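Long-range contact in putative aminopeptidase (Leishmania major, PDB 5NTH), which probably acts as a manganese-dependent M17 leucyl aminopeptidase, removing residues from the N-terminus of peptides: residues G428-A441 / G506-S518. Residues are numbered along the deposited sequence; the frame is centred on the assembly and turned at random.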
loop_
_atom_site.group_PDB
_atom_site.type_symbol
_atom_site.label_atom_id
_atom_site.label_comp_id
_atom_site.label_asym_id
_atom_site.label_seq_id
_atom_site.Cartn_x
_atom_site.Cartn_y
_atom_site.Cartn_z
ATOM N N GLY A 428 24.599 1.496 5.713
ATOM C CA GLY A 428 24.743 1.881 4.304
ATOM C C GLY A 428 25.016 0.713 3.373
ATOM O O GLY A 428 24.830 -0.427 3.757
ATOM N N SER A 429 25.469 0.990 2.158
ATOM C CA SER A 429 25.588 -0.054 1.131
ATOM C C SER A 429 26.991 -0.557 0.849
ATOM O O SER A 429 27.154 -1.476 0.050
ATOM C CB SER A 429 24.980 0.445 -0.166
ATOM O OG SER A 429 25.473 1.746 -0.419
ATOM N N LYS A 430 27.978 0.046 1.504
ATOM C CA LYS A 430 29.391 -0.320 1.355
ATOM C C LYS A 430 29.953 -0.994 2.590
ATOM O O LYS A 430 30.899 -1.739 2.474
ATOM C CB LYS A 430 30.249 0.916 1.071
ATOM C CG LYS A 430 29.608 1.979 0.170
ATOM C CD LYS A 430 30.020 1.891 -1.291
ATOM C CE LYS A 430 29.414 3.059 -2.063
ATOM N NZ LYS A 430 30.062 4.396 -1.844
ATOM N N HIS A 431 29.417 -0.688 3.773
ATOM C CA HIS A 431 29.864 -1.309 5.042
ATOM C C HIS A 431 28.951 -2.456 5.481
ATOM O O HIS A 431 27.750 -2.265 5.698
ATOM C CB HIS A 431 29.828 -0.299 6.163
ATOM C CG HIS A 431 30.773 0.831 6.000
ATOM N ND1 HIS A 431 30.540 1.868 5.138
ATOM C CD2 HIS A 431 31.931 1.120 6.631
ATOM C CE1 HIS A 431 31.525 2.742 5.227
ATOM N NE2 HIS A 431 32.385 2.309 6.129
ATOM N N ALA A 432 29.520 -3.637 5.654
ATOM C CA ALA A 432 28.813 -4.704 6.299
ATOM C C ALA A 432 28.568 -4.362 7.779
ATOM O O ALA A 432 29.217 -3.494 8.367
ATOM C CB ALA A 432 29.593 -5.995 6.189
ATOM N N GLY A 433 27.594 -5.056 8.358
ATOM C CA GLY A 433 27.269 -4.970 9.788
ATOM C C GLY A 433 27.879 -6.132 10.531
ATOM O O GLY A 433 27.670 -7.280 10.144
ATOM N N VAL A 434 28.671 -5.836 11.555
ATOM C CA VAL A 434 29.334 -6.865 12.315
ATOM C C VAL A 434 28.704 -6.924 13.697
ATOM O O VAL A 434 28.628 -5.926 14.420
ATOM C CB VAL A 434 30.835 -6.615 12.435
ATOM C CG1 VAL A 434 31.483 -7.713 13.275
ATOM C CG2 VAL A 434 31.475 -6.563 11.061
ATOM N N TYR A 435 28.247 -8.118 14.035
ATOM C CA TYR A 435 27.595 -8.408 15.294
ATOM C C TYR A 435 28.498 -9.403 15.964
ATOM O O TYR A 435 28.586 -10.554 15.538
ATOM C CB TYR A 435 26.223 -9.019 15.074
ATOM C CG TYR A 435 25.563 -9.568 16.331
ATOM C CD1 TYR A 435 24.840 -8.738 17.198
ATOM C CD2 TYR A 435 25.623 -10.919 16.618
ATOM C CE1 TYR A 435 24.219 -9.245 18.305
ATOM C CE2 TYR A 435 25.006 -11.442 17.732
ATOM C CZ TYR A 435 24.307 -10.608 18.575
ATOM O OH TYR A 435 23.713 -11.177 19.680
ATOM N N ALA A 436 29.164 -8.955 17.015
ATOM C CA ALA A 436 30.316 -9.666 17.521
ATOM C C ALA A 436 30.253 -9.823 19.011
ATOM O O ALA A 436 30.122 -8.828 19.709
ATOM C CB ALA A 436 31.565 -8.896 17.143
ATOM N N SER A 437 30.423 -11.059 19.481
ATOM C CA SER A 437 30.388 -11.381 20.931
ATOM C C SER A 437 31.661 -11.077 21.712
ATOM O O SER A 437 31.737 -11.429 22.861
ATOM C CB SER A 437 30.134 -12.874 21.121
ATOM O OG SER A 437 31.248 -13.584 20.597
ATOM N N ASP A 438 32.673 -10.481 21.094
ATOM C CA ASP A 438 33.932 -10.198 21.763
ATOM C C ASP A 438 34.457 -8.892 21.177
ATOM O O ASP A 438 34.706 -8.817 19.975
ATOM C CB ASP A 438 34.867 -11.366 21.495
ATOM C CG ASP A 438 36.207 -11.249 22.206
ATOM O OD1 ASP A 438 37.113 -10.508 21.713
ATOM O OD2 ASP A 438 36.367 -11.956 23.229
ATOM N N ALA A 439 34.594 -7.868 22.023
ATOM C CA ALA A 439 34.992 -6.516 21.598
ATOM C C ALA A 439 36.307 -6.500 20.797
ATOM O O ALA A 439 36.490 -5.663 19.898
ATOM C CB ALA A 439 35.106 -5.599 22.820
ATOM N N GLU A 440 37.218 -7.414 21.139
ATOM C CA GLU A 440 38.516 -7.489 20.465
ATOM C C GLU A 440 38.318 -8.051 19.042
ATOM O O GLU A 440 38.884 -7.550 18.086
ATOM C CB GLU A 440 39.535 -8.305 21.285
ATOM N N ALA A 441 37.489 -9.073 18.908
ATOM C CA ALA A 441 37.199 -9.625 17.594
ATOM C C ALA A 441 36.402 -8.634 16.689
ATOM O O ALA A 441 36.596 -8.609 15.494
ATOM C CB ALA A 441 36.489 -10.969 17.733
ATOM N N GLY A 506 34.963 -19.494 22.226
ATOM C CA GLY A 506 35.559 -18.244 21.699
ATOM C C GLY A 506 34.604 -17.364 20.875
ATOM O O GLY A 506 33.429 -17.660 20.742
ATOM N N PRO A 507 35.110 -16.276 20.288
ATOM C CA PRO A 507 34.251 -15.298 19.663
ATOM C C PRO A 507 33.404 -15.795 18.492
ATOM O O PRO A 507 33.841 -16.629 17.679
ATOM C CB PRO A 507 35.243 -14.262 19.132
ATOM C CG PRO A 507 36.474 -14.477 19.905
ATOM C CD PRO A 507 36.520 -15.956 20.046
ATOM N N PHE A 508 32.204 -15.233 18.414
ATOM C CA PHE A 508 31.314 -15.414 17.287
ATOM C C PHE A 508 31.216 -14.066 16.595
ATOM O O PHE A 508 30.826 -13.075 17.238
ATOM C CB PHE A 508 29.954 -15.837 17.812
ATOM C CG PHE A 508 28.872 -15.830 16.784
ATOM C CD1 PHE A 508 28.811 -16.828 15.829
ATOM C CD2 PHE A 508 27.910 -14.834 16.785
ATOM C CE1 PHE A 508 27.818 -16.833 14.881
ATOM C CE2 PHE A 508 26.903 -14.839 15.852
ATOM C CZ PHE A 508 26.856 -15.845 14.899
ATOM N N VAL A 509 31.593 -14.035 15.313
ATOM C CA VAL A 509 31.636 -12.796 14.520
ATOM C C VAL A 509 30.742 -12.962 13.340
ATOM O O VAL A 509 31.051 -13.727 12.432
ATOM C CB VAL A 509 33.032 -12.477 13.966
ATOM C CG1 VAL A 509 33.058 -11.129 13.264
ATOM C CG2 VAL A 509 34.033 -12.471 15.101
ATOM N N HIS A 510 29.649 -12.208 13.366
ATOM C CA HIS A 510 28.618 -12.267 12.352
ATOM C C HIS A 510 28.733 -11.088 11.436
ATOM O O HIS A 510 28.644 -9.964 11.903
ATOM C CB HIS A 510 27.282 -12.242 13.025
ATOM C CG HIS A 510 26.120 -12.207 12.086
ATOM N ND1 HIS A 510 25.584 -13.342 11.524
ATOM C CD2 HIS A 510 25.352 -11.182 11.666
ATOM C CE1 HIS A 510 24.553 -13.016 10.773
ATOM N NE2 HIS A 510 24.384 -11.711 10.851
ATOM N N VAL A 511 28.933 -11.352 10.144
ATOM C CA VAL A 511 29.042 -10.287 9.152
ATOM C C VAL A 511 27.832 -10.272 8.229
ATOM O O VAL A 511 27.602 -11.185 7.433
ATOM C CB VAL A 511 30.328 -10.391 8.320
ATOM C CG1 VAL A 511 30.472 -9.160 7.436
ATOM C CG2 VAL A 511 31.535 -10.507 9.222
ATOM N N ASP A 512 27.057 -9.208 8.348
ATOM C CA ASP A 512 25.852 -9.034 7.544
ATOM C C ASP A 512 26.148 -8.154 6.346
ATOM O O ASP A 512 26.198 -6.959 6.466
ATOM C CB ASP A 512 24.735 -8.420 8.397
ATOM C CG ASP A 512 23.394 -8.409 7.701
ATOM O OD1 ASP A 512 23.270 -8.868 6.542
ATOM O OD2 ASP A 512 22.450 -7.938 8.348
ATOM N N MET A 513 26.286 -8.760 5.187
ATOM C CA MET A 513 26.765 -8.028 4.022
ATOM C C MET A 513 25.740 -8.043 2.902
ATOM O O MET A 513 26.061 -8.265 1.762
ATOM C CB MET A 513 28.154 -8.528 3.569
ATOM C CG MET A 513 28.524 -9.964 3.869
ATOM S SD MET A 513 27.552 -11.124 2.940
ATOM C CE MET A 513 28.513 -11.085 1.421
ATOM N N ALA A 514 24.501 -7.744 3.230
ATOM C CA ALA A 514 23.442 -7.787 2.227
ATOM C C ALA A 514 23.634 -6.775 1.063
ATOM O O ALA A 514 23.603 -7.175 -0.089
ATOM C CB ALA A 514 22.095 -7.606 2.893
ATOM N N TYR A 515 23.848 -5.498 1.376
ATOM C CA TYR A 515 24.083 -4.458 0.365
ATOM C C TYR A 515 25.516 -4.405 -0.234
ATOM O O TYR A 515 25.657 -4.241 -1.431
ATOM C CB TYR A 515 23.600 -3.082 0.870
ATOM C CG TYR A 515 22.106 -3.096 0.969
ATOM C CD1 TYR A 515 21.461 -3.668 2.075
ATOM C CD2 TYR A 515 21.317 -2.667 -0.090
ATOM C CE1 TYR A 515 20.082 -3.763 2.126
ATOM C CE2 TYR A 515 19.930 -2.762 -0.034
ATOM C CZ TYR A 515 19.316 -3.312 1.073
ATOM O OH TYR A 515 17.938 -3.393 1.121
ATOM N N PRO A 516 26.576 -4.575 0.574
ATOM C CA PRO A 516 27.947 -4.522 -0.012
ATOM C C PRO A 516 28.296 -5.640 -1.028
ATOM O O PRO A 516 29.251 -5.504 -1.804
ATOM C CB PRO A 516 28.861 -4.603 1.216
ATOM C CG PRO A 516 27.996 -4.317 2.394
ATOM C CD PRO A 516 26.605 -4.731 2.036
ATOM N N THR A 517 27.501 -6.708 -1.028
ATOM C CA THR A 517 27.716 -7.841 -1.883
ATOM C C THR A 517 27.473 -7.539 -3.360
ATOM O O THR A 517 27.846 -8.329 -4.204
ATOM C CB THR A 517 26.784 -9.001 -1.486
ATOM O OG1 THR A 517 27.396 -10.246 -1.786
ATOM C CG2 THR A 517 25.410 -8.943 -2.233
ATOM N N SER A 518 26.780 -6.452 -3.657
ATOM C CA SER A 518 26.492 -6.084 -5.026
ATOM C C SER A 518 26.310 -4.611 -5.177
ATOM O O SER A 518 26.048 -3.903 -4.229
ATOM C CB SER A 518 25.228 -6.768 -5.567
ATOM O OG SER A 518 24.048 -6.046 -5.252
HETATM O O HOH W 1 27.157 -1.948 -2.853
#
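Gly433 and Asp512 form a hydrogen-bonded antiparallel pair, with Asp512 N to Gly433 O at 2.7 Å and Gly433 N to Asp512 O at 3.0 Å. Tyr435 and His510 repeat the pattern, Tyr435 N reaching His510 O at 2.8 Å. The ladder ends at Ser437. Its N donates to Phe508 O, while its OG receives Phe508 N at 2.9 Å in a nearly straight bond (178°). With chi1 at 65°, OG sits between the backbone N and the carbonyl carbon and stands in for a main-chain acceptor.

On one face, Tyr435 CB lies 4.0 Å from His510 CB, and the Tyr435 and Phe508 rings meet at their edges. The polar ends on this face bind further partners: Tyr435 OH to Glu497, His510 ND1 to Asp415, and Asp512 to Leu419 N, Thr420 and Ser489. The other face is aliphatic. Val434 CG1 touches Val509 CG1 at 3.8 Å, and Ala432 CB meets Val511 CG1. Ala441, in the helix capped by Asp438, packs its CB on Pro507 and Val509. Beyond the strands, the Pro516 ring packs against the backbone of 429-432, and a water lies within hydrogen-bonding distance of Ser429 O and Ser518 O.

The main-chain bonds join strand 432-436 to strand 508-512 in the mixed sheet of the catalytic domain. Asp512, held in this sheet by its main-chain bonds to Gly433, probably helps to hold Leu419 and Thr420 of the actinonin pocket in place.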